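PDB 6B1Z: glutamate--tRNA ligase from Elizabethkingia anophelis, which catalyses the ATP-dependent attachment of glutamate to tRNA(Glu), as a class I aminoacyl-tRNA synthetase. Local coordinates for residues Leu24-Val29 and Ser257-Pro262. Residues are numbered along the deposited sequence; the frame is centred on the assembly and turned at random.
Sequences LHLGGV and SLILKP. With EDO (1,2-ethanediol), chain R.
G27, in the first turn of helix 26-41, faces I259 of the irregular segment 257-262, their CA atoms 6.7 Å apart. The contact is small and apolar, carried by one methyl group. I259 keeps CG1 beside its own backbone N (chi1 -61°), and the extended chain (chi2 167°) carries CD1 up to the backbone at L26 and G27, which it meets at a slant. I259 CD1 stops 3.9 Å from both G27 N and G27 CA, while L26 CB lies 4.3 Å from it. Having no side chain, G27 offers bare backbone to this methyl. H25 occupies the N-cap position, and V29 N closes the first turn on H25 O at 3.0 Å. The HLGG sequence of 25-28 corresponds to the HIGH signature of class I synthetases, which in relatives helps form the ATP site. I259 is also backbone hydrogen-bonded to L268 of KLSK, the counterpart of the KMSKS motif, and so touches both signatures. At the segment's start, S257 N donates to O1 of a 1,2-ethanediol, probably from the crystallisation liquor, at 2.8 Å. Beyond the contact, L26 packs on F307 and V311 of helix 304-312, and segment 257-262 continues from strand 252-256 toward helix 270-276.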
loop_
_atom_site.group_PDB
_atom_site.type_symbol
_atom_site.label_atom_id
_atom_site.label_comp_id
_atom_site.label_asym_id
_atom_site.label_seq_id
_atom_site.Cartn_x
_atom_site.Cartn_y
_atom_site.Cartn_z
ATOM N N LEU A 24 1.015 -5.338 5.278
ATOM C CA LEU A 24 1.453 -3.971 5.010
ATOM C C LEU A 24 0.263 -3.081 4.676
ATOM O O LEU A 24 -0.609 -3.460 3.886
ATOM C CB LEU A 24 2.443 -3.952 3.848
ATOM C CG LEU A 24 3.792 -4.626 4.061
ATOM C CD1 LEU A 24 4.618 -4.466 2.802
ATOM C CD2 LEU A 24 4.509 -4.037 5.276
ATOM N N HIS A 25 0.218 -1.901 5.291
ATOM C CA HIS A 25 -0.714 -0.857 4.913
ATOM C C HIS A 25 -0.051 0.053 3.877
ATOM O O HIS A 25 1.136 -0.063 3.589
ATOM C CB HIS A 25 -1.156 -0.055 6.143
ATOM C CG HIS A 25 -1.987 -0.836 7.115
ATOM N ND1 HIS A 25 -3.318 -0.560 7.349
ATOM C CD2 HIS A 25 -1.672 -1.878 7.922
ATOM C CE1 HIS A 25 -3.789 -1.402 8.252
ATOM N NE2 HIS A 25 -2.810 -2.208 8.622
ATOM N N LEU A 26 -0.846 0.967 3.317
ATOM C CA LEU A 26 -0.320 1.891 2.313
ATOM C C LEU A 26 0.842 2.714 2.857
ATOM O O LEU A 26 1.833 2.941 2.153
ATOM C CB LEU A 26 -1.433 2.801 1.808
ATOM C CG LEU A 26 -1.374 3.252 0.357
ATOM C CD1 LEU A 26 -1.382 2.051 -0.582
ATOM C CD2 LEU A 26 -2.567 4.150 0.084
ATOM N N GLY A 27 0.743 3.173 4.107
ATOM C CA GLY A 27 1.859 3.891 4.702
ATOM C C GLY A 27 3.137 3.074 4.730
ATOM O O GLY A 27 4.228 3.601 4.500
ATOM N N GLY A 28 3.026 1.768 5.007
ATOM C CA GLY A 28 4.214 0.933 5.035
ATOM C C GLY A 28 4.812 0.704 3.659
ATOM O O GLY A 28 6.031 0.688 3.500
ATOM N N VAL A 29 3.958 0.539 2.644
ATOM C CA VAL A 29 4.441 0.444 1.270
ATOM C C VAL A 29 5.202 1.701 0.891
ATOM O O VAL A 29 6.268 1.631 0.265
ATOM C CB VAL A 29 3.262 0.210 0.311
ATOM C CG1 VAL A 29 3.738 0.264 -1.155
ATOM C CG2 VAL A 29 2.591 -1.126 0.626
ATOM N N SER A 257 4.922 12.128 7.162
ATOM C CA SER A 257 3.619 12.441 7.735
ATOM C C SER A 257 2.585 11.402 7.313
ATOM O O SER A 257 2.629 10.877 6.198
ATOM C CB SER A 257 3.185 13.845 7.306
ATOM O OG SER A 257 4.120 14.803 7.799
ATOM N N LEU A 258 1.655 11.096 8.220
ATOM C CA LEU A 258 0.639 10.086 7.935
ATOM C C LEU A 258 -0.207 10.490 6.731
ATOM O O LEU A 258 -0.512 11.668 6.530
ATOM C CB LEU A 258 -0.257 9.886 9.163
ATOM C CG LEU A 258 0.478 9.354 10.399
ATOM C CD1 LEU A 258 -0.460 9.301 11.601
ATOM C CD2 LEU A 258 1.083 7.991 10.130
ATOM N N ILE A 259 -0.566 9.492 5.922
ATOM C CA ILE A 259 -1.462 9.700 4.791
ATOM C C ILE A 259 -2.835 10.089 5.316
ATOM O O ILE A 259 -3.354 9.481 6.260
ATOM C CB ILE A 259 -1.519 8.432 3.930
ATOM C CG1 ILE A 259 -0.125 8.114 3.371
ATOM C CG2 ILE A 259 -2.560 8.587 2.814
ATOM C CD1 ILE A 259 0.018 6.731 2.763
ATOM N N LEU A 260 -3.424 11.112 4.713
ATOM C CA LEU A 260 -4.685 11.653 5.187
ATOM C C LEU A 260 -5.883 10.986 4.503
ATOM O O LEU A 260 -5.773 10.383 3.429
ATOM C CB LEU A 260 -4.714 13.166 4.972
ATOM C CG LEU A 260 -3.559 13.915 5.640
ATOM C CD1 LEU A 260 -3.609 15.377 5.273
ATOM C CD2 LEU A 260 -3.611 13.746 7.152
ATOM N N LYS A 261 -7.041 11.107 5.155
ATOM C CA LYS A 261 -8.279 10.571 4.607
ATOM C C LYS A 261 -8.611 11.240 3.274
ATOM O O LYS A 261 -8.211 12.382 3.019
ATOM C CB LYS A 261 -9.436 10.801 5.579
ATOM C CG LYS A 261 -9.406 9.919 6.795
ATOM C CD LYS A 261 -10.708 10.048 7.576
ATOM C CE LYS A 261 -10.648 9.271 8.874
ATOM N NZ LYS A 261 -10.304 7.842 8.637
ATOM N N PRO A 262 -9.367 10.561 2.408
ATOM C CA PRO A 262 -9.742 11.200 1.137
ATOM C C PRO A 262 -10.546 12.470 1.329
ATOM O O PRO A 262 -10.393 13.425 0.558
ATOM C CB PRO A 262 -10.562 10.113 0.426
ATOM C CG PRO A 262 -10.157 8.833 1.062
ATOM C CD PRO A 262 -9.839 9.168 2.497
HETATM C C1 EDO R . 5.298 12.505 3.877
HETATM O O1 EDO R . 5.762 13.464 4.844
HETATM C C2 EDO R . 4.494 13.239 2.811
HETATM O O2 EDO R . 3.287 13.715 3.424
#